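Local coordinates for photoreceptor-histidine kinase BphP (Stigmatella aurantiaca DW4/3-1, PDB 6BAF), which is a light-sensing phytochrome of a myxobacterium whose chromophore-binding region holds a bilin pigment and probably passes the light signal to a histidine kinase output, at residues A[17-22]-A[39-44]; A[66-71]-A[78-83]. All blocks are in the same frame, centred on the assembly; numbering follows the deposited sequence.

Contact 1 of 2, residues A[17-22]-A[39-44]; sequences HGVLLV and AVLGNS
Val19, at the start of strand 19-23, sets its two methyl groups against two successive residues of helix 37-41, Val40 and Leu41. The branches divide the work. Val19 CG2 turns to Val40, lying 3.5 Å from Val40 CB and 3.6 Å from Val40 CG1, while Val19 CG1 lies 3.8 Å from Leu41 CD2. With CG1 opposite the backbone N (chi1 166°), CG2 stands beside that N and both methyls are brought to the helix. The two valine side chains run past each other in opposite directions, so CG2 rests alongside the fork of Val40; Leu41 meets Val19 at a slant. Valine's branching at CB suits the extended backbone at Val19; at both positions its short side chain suits the close approach of strand and helix, with the CA atoms of Val19 and Val40 6.9 Å apart. Leu41 has the longer reach and is buried, its side chain also packing on Trp84 of strand 80-85. The contact is wholly apolar, and polar groups beside it find partners in the same chain: Gly18 O accepts a bond from Asn36 ND2. Beyond Leu41 the helix stops at Gly42, whose positive phi (86°) would press a beta carbon against the preceding carbonyl oxygen, a place made for glycine. Ser44 then caps the next helix. Backbone bonds tie Val19 to Leu108 and Leu20 to Ser34 on flanking strands. A short helix that follows a beta hairpin and packs against its antiparallel sheet is a feature of the PAS fold, here the amino-terminal PAS domain of a phytochrome.

Contact 2 of 2, residues A[66-71]-A[78-83]; sequences EADLRS and NPLKVV
The carboxylate of Asp68 is met by one methyl of Leu80, which comes in at the side of the CB and OD2 atoms and somewhat off the carboxylate plane, not squarely over a face. CD2 of Leu80 is 3.8 Å from Asp68 CB and equally far from Asp68 OD2, so the leucine touches the aliphatic base of the acid as well as one oxygen. This is helix-on-sheet packing in the PAS fold, where the last turn of helix 59-69 lies against the start of strand 80-85, the outermost of the sheet within this chain. Asp68 is partly exposed, which suits a charged residue, while its CB serves the apolar side. Leu69, the next residue along the helix, is buried and meets the other branch of Leu80 at an angle; it also packs on Leu53 and Ala97. Leucine suits position 80, since its fork can serve two helix residues at once: with CG beside the backbone N (chi1 -49°), the side chain is directed to the helix and its methyls part between Asp68 and Leu69. Leu65, earlier in the helix, joins the same apolar patch. Just before the strand, Pro79 follows a cis peptide bond and packs on Phe123 of the second subunit. Between Leu69 CD1 and Leu80 CD1 the separation is 3.4 Å, tighter than normal van der Waals contact.

Overall arrangement
Contacts 1 and 2 belong to the same PAS domain and to one antiparallel sheet, but to different strands of it: 19-23 lies inside the sheet, whereas 80-85 is its outermost strand within the chain. Each joins the sheet to a separate helix, 37-41 or 59-69. Their centres are about 17 Å apart and they do not touch, though a residue of contact 1 reaches the strand of contact 2. Both are largely buried and both rely on branched aliphatic side chains. Contact 1 is purely hydrocarbon, whereas contact 2 includes a partly exposed acid and lies close to the partner subunit.

Contact 1 of 2, residues A[17-22]-A[39-44]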
ATOM      1  N   HIS A  17      13.400   0.128  23.214  1.00 44.40           N
ATOM      2  CA  HIS A  17      13.714  -0.763  22.087  1.00 44.47           C
ATOM      3  C   HIS A  17      14.195  -0.019  20.860  1.00 47.65           C
ATOM      4  O   HIS A  17      14.634  -0.669  19.903  1.00 48.93           O
ATOM      5  CB  HIS A  17      12.508  -1.619  21.683  1.00 43.33           C
ATOM      6  CG  HIS A  17      11.298  -0.817  21.315  1.00 41.77           C
ATOM      7  ND1 HIS A  17      10.459  -0.260  22.260  1.00 40.44           N
ATOM      8  CD2 HIS A  17      10.792  -0.468  20.106  1.00 44.16           C
ATOM      9  CE1 HIS A  17       9.480   0.387  21.648  1.00 41.28           C
ATOM     10  NE2 HIS A  17       9.668   0.288  20.338  1.00 41.98           N
ATOM     11  N   GLY A  18      14.100   1.318  20.841  1.00 44.78           N
ATOM     12  CA  GLY A  18      14.684   2.119  19.779  1.00 41.48           C
ATOM     13  C   GLY A  18      15.526   3.225  20.397  1.00 45.95           C
ATOM     14  O   GLY A  18      15.620   3.340  21.618  1.00 42.03           O
ATOM     15  N   VAL A  19      16.153   4.021  19.535  1.00 40.88           N
ATOM     16  CA  VAL A  19      16.952   5.150  19.987  1.00 43.85           C
ATOM     17  C   VAL A  19      16.295   6.413  19.455  1.00 42.49           C
ATOM     18  O   VAL A  19      15.832   6.437  18.314  1.00 39.40           O
ATOM     19  CB  VAL A  19      18.429   5.066  19.532  1.00 44.83           C
ATOM     20  CG1 VAL A  19      19.127   6.433  19.730  1.00 44.65           C
ATOM     21  CG2 VAL A  19      19.156   4.050  20.362  1.00 45.39           C
ATOM     22  N   LEU A  20      16.252   7.457  20.279  1.00 37.94           N
ATOM     23  CA  LEU A  20      15.818   8.775  19.836  1.00 39.17           C
ATOM     24  C   LEU A  20      17.012   9.724  19.780  1.00 40.11           C
ATOM     25  O   LEU A  20      17.766   9.833  20.750  1.00 39.45           O
ATOM     26  CB  LEU A  20      14.755   9.314  20.769  1.00 35.29           C
ATOM     27  CG  LEU A  20      14.156  10.645  20.309  1.00 40.75           C
ATOM     28  CD1 LEU A  20      12.640  10.626  20.464  1.00 38.51           C
ATOM     29  CD2 LEU A  20      14.823  11.814  21.098  1.00 39.27           C
ATOM     30  N   LEU A  21      17.182  10.398  18.649  1.00 41.06           N
ATOM     31  CA  LEU A  21      18.158  11.465  18.472  1.00 38.83           C
ATOM     32  C   LEU A  21      17.435  12.753  18.104  1.00 43.02           C
ATOM     33  O   LEU A  21      16.410  12.717  17.424  1.00 39.56           O
ATOM     34  CB  LEU A  21      19.143  11.116  17.358  1.00 39.59           C
ATOM     35  CG  LEU A  21      19.820   9.752  17.428  1.00 40.96           C
ATOM     36  CD1 LEU A  21      20.644   9.579  16.170  1.00 41.60           C
ATOM     37  CD2 LEU A  21      20.710   9.628  18.690  1.00 39.92           C
ATOM     38  N   VAL A  22      17.952  13.905  18.550  1.00 38.72           N
ATOM     39  CA  VAL A  22      17.527  15.198  18.020  1.00 35.62           C
ATOM     40  C   VAL A  22      18.704  15.795  17.257  1.00 40.62           C
ATOM     41  O   VAL A  22      19.852  15.732  17.719  1.00 40.21           O
ATOM     42  CB  VAL A  22      17.039  16.152  19.111  1.00 37.34           C
ATOM     43  CG1 VAL A  22      16.681  17.479  18.498  1.00 39.37           C
ATOM     44  CG2 VAL A  22      15.832  15.561  19.869  1.00 37.44           C
ATOM     45  N   ALA A  39      23.615   0.220  24.301  1.00 51.59           N
ATOM     46  CA  ALA A  39      23.000  -1.061  23.985  1.00 54.82           C
ATOM     47  C   ALA A  39      22.556  -1.134  22.528  1.00 60.20           C
ATOM     48  O   ALA A  39      22.753  -2.157  21.867  1.00 63.26           O
ATOM     49  CB  ALA A  39      21.821  -1.324  24.912  1.00 51.23           C
ATOM     50  N   VAL A  40      21.953  -0.076  22.000  1.00 57.21           N
ATOM     51  CA  VAL A  40      21.318  -0.204  20.687  1.00 51.10           C
ATOM     52  C   VAL A  40      22.267   0.152  19.555  1.00 55.71           C
ATOM     53  O   VAL A  40      22.234  -0.470  18.488  1.00 55.51           O
ATOM     54  CB  VAL A  40      20.064   0.678  20.654  1.00 53.78           C
ATOM     55  CG1 VAL A  40      19.420   0.628  19.272  1.00 47.88           C
ATOM     56  CG2 VAL A  40      19.125   0.280  21.775  1.00 49.53           C
ATOM     57  N   LEU A  41      23.115   1.157  19.766  1.00 54.31           N
ATOM     58  CA  LEU A  41      23.919   1.749  18.708  1.00 52.90           C
ATOM     59  C   LEU A  41      25.398   1.366  18.771  1.00 54.16           C
ATOM     60  O   LEU A  41      26.087   1.419  17.745  1.00 53.53           O
ATOM     61  CB  LEU A  41      23.794   3.281  18.784  1.00 53.85           C
ATOM     62  CG  LEU A  41      23.005   4.102  17.767  1.00 56.30           C
ATOM     63  CD1 LEU A  41      21.844   3.354  17.150  1.00 50.82           C
ATOM     64  CD2 LEU A  41      22.558   5.449  18.341  1.00 48.30           C
ATOM     65  N   GLY A  42      25.911   1.000  19.936  1.00 54.91           N
ATOM     66  CA  GLY A  42      27.341   0.828  20.065  1.00 57.26           C
ATOM     67  C   GLY A  42      28.108   2.090  20.392  1.00 58.77           C
ATOM     68  O   GLY A  42      29.339   2.059  20.369  1.00 64.02           O
ATOM     69  N   ASN A  43      27.427   3.198  20.704  1.00 59.08           N
ATOM     70  CA  ASN A  43      28.069   4.442  21.123  0.72 56.54           C
ATOM     71  C   ASN A  43      27.449   4.946  22.419  1.00 55.58           C
ATOM     72  O   ASN A  43      26.320   4.598  22.771  1.00 58.66           O
ATOM     73  CB  ASN A  43      27.942   5.534  20.067  1.00 57.94           C
ATOM     74  CG  ASN A  43      28.729   5.240  18.839  1.00 59.82           C
ATOM     75  OD1 ASN A  43      28.176   4.830  17.828  1.00 60.93           O
ATOM     76  ND2 ASN A  43      30.037   5.426  18.915  1.00 58.25           N
ATOM     77  N   SER A  44      28.205   5.777  23.138  1.00 59.95           N
ATOM     78  CA  SER A  44      27.713   6.410  24.361  1.00 60.50           C
ATOM     79  C   SER A  44      27.066   7.764  24.055  1.00 58.69           C
ATOM     80  O   SER A  44      27.241   8.336  22.975  1.00 58.34           O
ATOM     81  CB  SER A  44      28.853   6.624  25.341  1.00 58.95           C
ATOM     82  OG  SER A  44      29.876   7.357  24.684  1.00 62.05           O
TER

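Contact 2 of 2, residues A[66-71]-A[78-83]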
ATOM      1  N   GLU A  66      21.326  12.260   4.616  1.00 50.26           N
ATOM      2  CA  GLU A  66      21.375  13.676   4.966  1.00 52.02           C
ATOM      3  C   GLU A  66      20.452  14.491   4.078  1.00 51.08           C
ATOM      4  O   GLU A  66      19.771  15.414   4.554  1.00 47.54           O
ATOM      5  CB  GLU A  66      22.811  14.200   4.865  1.00 49.01           C
ATOM      6  CG  GLU A  66      23.705  13.645   5.936  1.00 49.48           C
ATOM      7  CD  GLU A  66      25.159  14.027   5.739  1.00 67.18           C
ATOM      8  OE1 GLU A  66      25.535  14.481   4.622  1.00 69.75           O
ATOM      9  OE2 GLU A  66      25.929  13.870   6.716  1.00 71.34           O
ATOM     10  N   ALA A  67      20.428  14.176   2.779  1.00 52.16           N
ATOM     11  CA  ALA A  67      19.509  14.846   1.854  1.00 49.49           C
ATOM     12  C   ALA A  67      18.058  14.689   2.289  1.00 49.45           C
ATOM     13  O   ALA A  67      17.281  15.661   2.249  1.00 52.06           O
ATOM     14  CB  ALA A  67      19.706  14.299   0.440  1.00 53.20           C
ATOM     15  N   ASP A  68      17.664  13.476   2.717  1.00 45.66           N
ATOM     16  CA  ASP A  68      16.287  13.256   3.182  1.00 50.07           C
ATOM     17  C   ASP A  68      15.986  14.043   4.462  1.00 48.42           C
ATOM     18  O   ASP A  68      14.922  14.656   4.589  1.00 45.65           O
ATOM     19  CB  ASP A  68      16.034  11.766   3.434  1.00 52.99           C
ATOM     20  CG  ASP A  68      16.086  10.918   2.148  1.00 62.62           C
ATOM     21  OD1 ASP A  68      15.972  11.493   1.024  1.00 56.77           O
ATOM     22  OD2 ASP A  68      16.231   9.667   2.280  1.00 64.59           O
ATOM     23  N   LEU A  69      16.889  13.987   5.447  1.00 47.10           N
ATOM     24  CA  LEU A  69      16.665  14.691   6.715  1.00 46.37           C
ATOM     25  C   LEU A  69      16.527  16.190   6.525  1.00 46.33           C
ATOM     26  O   LEU A  69      15.796  16.849   7.286  1.00 48.37           O
ATOM     27  CB  LEU A  69      17.819  14.433   7.664  1.00 44.48           C
ATOM     28  CG  LEU A  69      17.854  13.313   8.687  1.00 46.00           C
ATOM     29  CD1 LEU A  69      16.505  12.686   9.030  1.00 42.07           C
ATOM     30  CD2 LEU A  69      18.961  12.331   8.449  1.00 45.78           C
ATOM     31  N   ARG A  70      17.211  16.758   5.527  1.00 46.27           N
ATOM     32  CA  ARG A  70      17.072  18.184   5.216  1.00 49.87           C
ATOM     33  C   ARG A  70      15.894  18.480   4.305  1.00 51.42           C
ATOM     34  O   ARG A  70      15.626  19.648   4.008  1.00 53.48           O
ATOM     35  CB  ARG A  70      18.353  18.707   4.557  1.00 51.03           C
ATOM     36  CG  ARG A  70      19.503  18.795   5.517  1.00 51.28           C
ATOM     37  CD  ARG A  70      20.850  18.844   4.804  1.00 56.11           C
ATOM     38  NE  ARG A  70      21.904  19.041   5.789  1.00 50.97           N
ATOM     39  CZ  ARG A  70      23.121  18.533   5.681  1.00 53.96           C
ATOM     40  NH1 ARG A  70      23.429  17.805   4.619  1.00 59.23           N
ATOM     41  NH2 ARG A  70      24.029  18.741   6.635  1.00 57.26           N
ATOM     42  N   SER A  71      15.185  17.452   3.855  1.00 51.35           N
ATOM     43  CA  SER A  71      14.305  17.632   2.711  1.00 53.83           C
ATOM     44  C   SER A  71      13.097  18.470   3.062  1.00 55.07           C
ATOM     45  O   SER A  71      12.717  19.359   2.295  1.00 64.73           O
ATOM     46  CB  SER A  71      13.839  16.293   2.153  1.00 52.32           C
ATOM     47  OG  SER A  71      12.658  16.526   1.413  1.00 55.57           O
ATOM     48  N   ASN A  78       9.774   8.929   4.980  1.00 43.49           N
ATOM     49  CA  ASN A  78       9.931   7.810   5.927  1.00 41.49           C
ATOM     50  C   ASN A  78       9.423   6.508   5.279  1.00 46.76           C
ATOM     51  O   ASN A  78       8.492   6.541   4.486  1.00 43.12           O
ATOM     52  CB  ASN A  78       9.197   8.067   7.254  1.00 42.56           C
ATOM     53  CG  ASN A  78       9.833   9.211   8.065  1.00 44.90           C
ATOM     54  OD1 ASN A  78      11.052   9.289   8.169  1.00 42.13           O
ATOM     55  ND2 ASN A  78       9.019  10.097   8.601  1.00 39.22           N
ATOM     56  N   PRO A  79      10.039   5.365   5.609  1.00 44.54           N
ATOM     57  CA  PRO A  79      11.164   5.224   6.549  1.00 41.35           C
ATOM     58  C   PRO A  79      12.508   5.528   5.877  1.00 47.90           C
ATOM     59  O   PRO A  79      12.679   5.334   4.677  1.00 44.10           O
ATOM     60  CB  PRO A  79      11.080   3.761   6.980  1.00 41.59           C
ATOM     61  CG  PRO A  79      10.530   3.035   5.653  1.00 40.71           C
ATOM     62  CD  PRO A  79       9.549   4.070   5.081  1.00 43.61           C
ATOM     63  N   LEU A  80      13.457   6.045   6.646  0.92 45.35           N
ATOM     64  CA  LEU A  80      14.781   6.308   6.118  0.98 45.43           C
ATOM     65  C   LEU A  80      15.628   5.077   6.353  0.95 43.34           C
ATOM     66  O   LEU A  80      15.523   4.439   7.393  0.92 46.53           O
ATOM     67  CB  LEU A  80      15.404   7.526   6.807  1.00 45.27           C
ATOM     68  CG  LEU A  80      14.460   8.724   6.860  1.00 49.56           C
ATOM     69  CD1 LEU A  80      15.078   9.831   7.730  1.00 46.66           C
ATOM     70  CD2 LEU A  80      14.117   9.234   5.448  1.00 48.46           C
ATOM     71  N   LYS A  81      16.463   4.735   5.385  1.00 48.55           N
ATOM     72  CA  LYS A  81      17.422   3.669   5.610  1.00 50.28           C
ATOM     73  C   LYS A  81      18.617   4.263   6.347  1.00 52.51           C
ATOM     74  O   LYS A  81      19.262   5.191   5.853  1.00 53.12           O
ATOM     75  CB  LYS A  81      17.850   3.035   4.290  1.00 53.95           C
ATOM     76  CG  LYS A  81      18.914   1.965   4.504  1.00 63.83           C
ATOM     77  CD  LYS A  81      19.264   1.183   3.222  1.00 67.60           C
ATOM     78  CE  LYS A  81      19.432   2.118   2.018  1.00 68.86           C
ATOM     79  NZ  LYS A  81      20.823   2.648   1.923  1.00 74.96           N
ATOM     80  N   VAL A  82      18.891   3.764   7.539  1.00 48.60           N
ATOM     81  CA  VAL A  82      19.995   4.251   8.341  1.00 49.94           C
ATOM     82  C   VAL A  82      20.903   3.068   8.589  1.00 51.99           C
ATOM     83  O   VAL A  82      20.465   2.060   9.155  1.00 54.76           O
ATOM     84  CB  VAL A  82      19.518   4.866   9.668  1.00 49.23           C
ATOM     85  CG1 VAL A  82      20.723   5.170  10.554  1.00 48.90           C
ATOM     86  CG2 VAL A  82      18.642   6.117   9.406  1.00 47.53           C
ATOM     87  N   VAL A  83      22.159   3.181   8.173  1.00 51.80           N
ATOM     88  CA  VAL A  83      23.151   2.139   8.405  1.00 55.49           C
ATOM     89  C   VAL A  83      24.219   2.730   9.317  1.00 52.79           C
ATOM     90  O   VAL A  83      24.967   3.623   8.910  1.00 53.98           O
ATOM     91  CB  VAL A  83      23.751   1.620   7.093  1.00 60.35           C
ATOM     92  CG1 VAL A  83      24.811   0.558   7.367  1.00 58.30           C
ATOM     93  CG2 VAL A  83      22.614   1.093   6.169  1.00 55.09           C
TER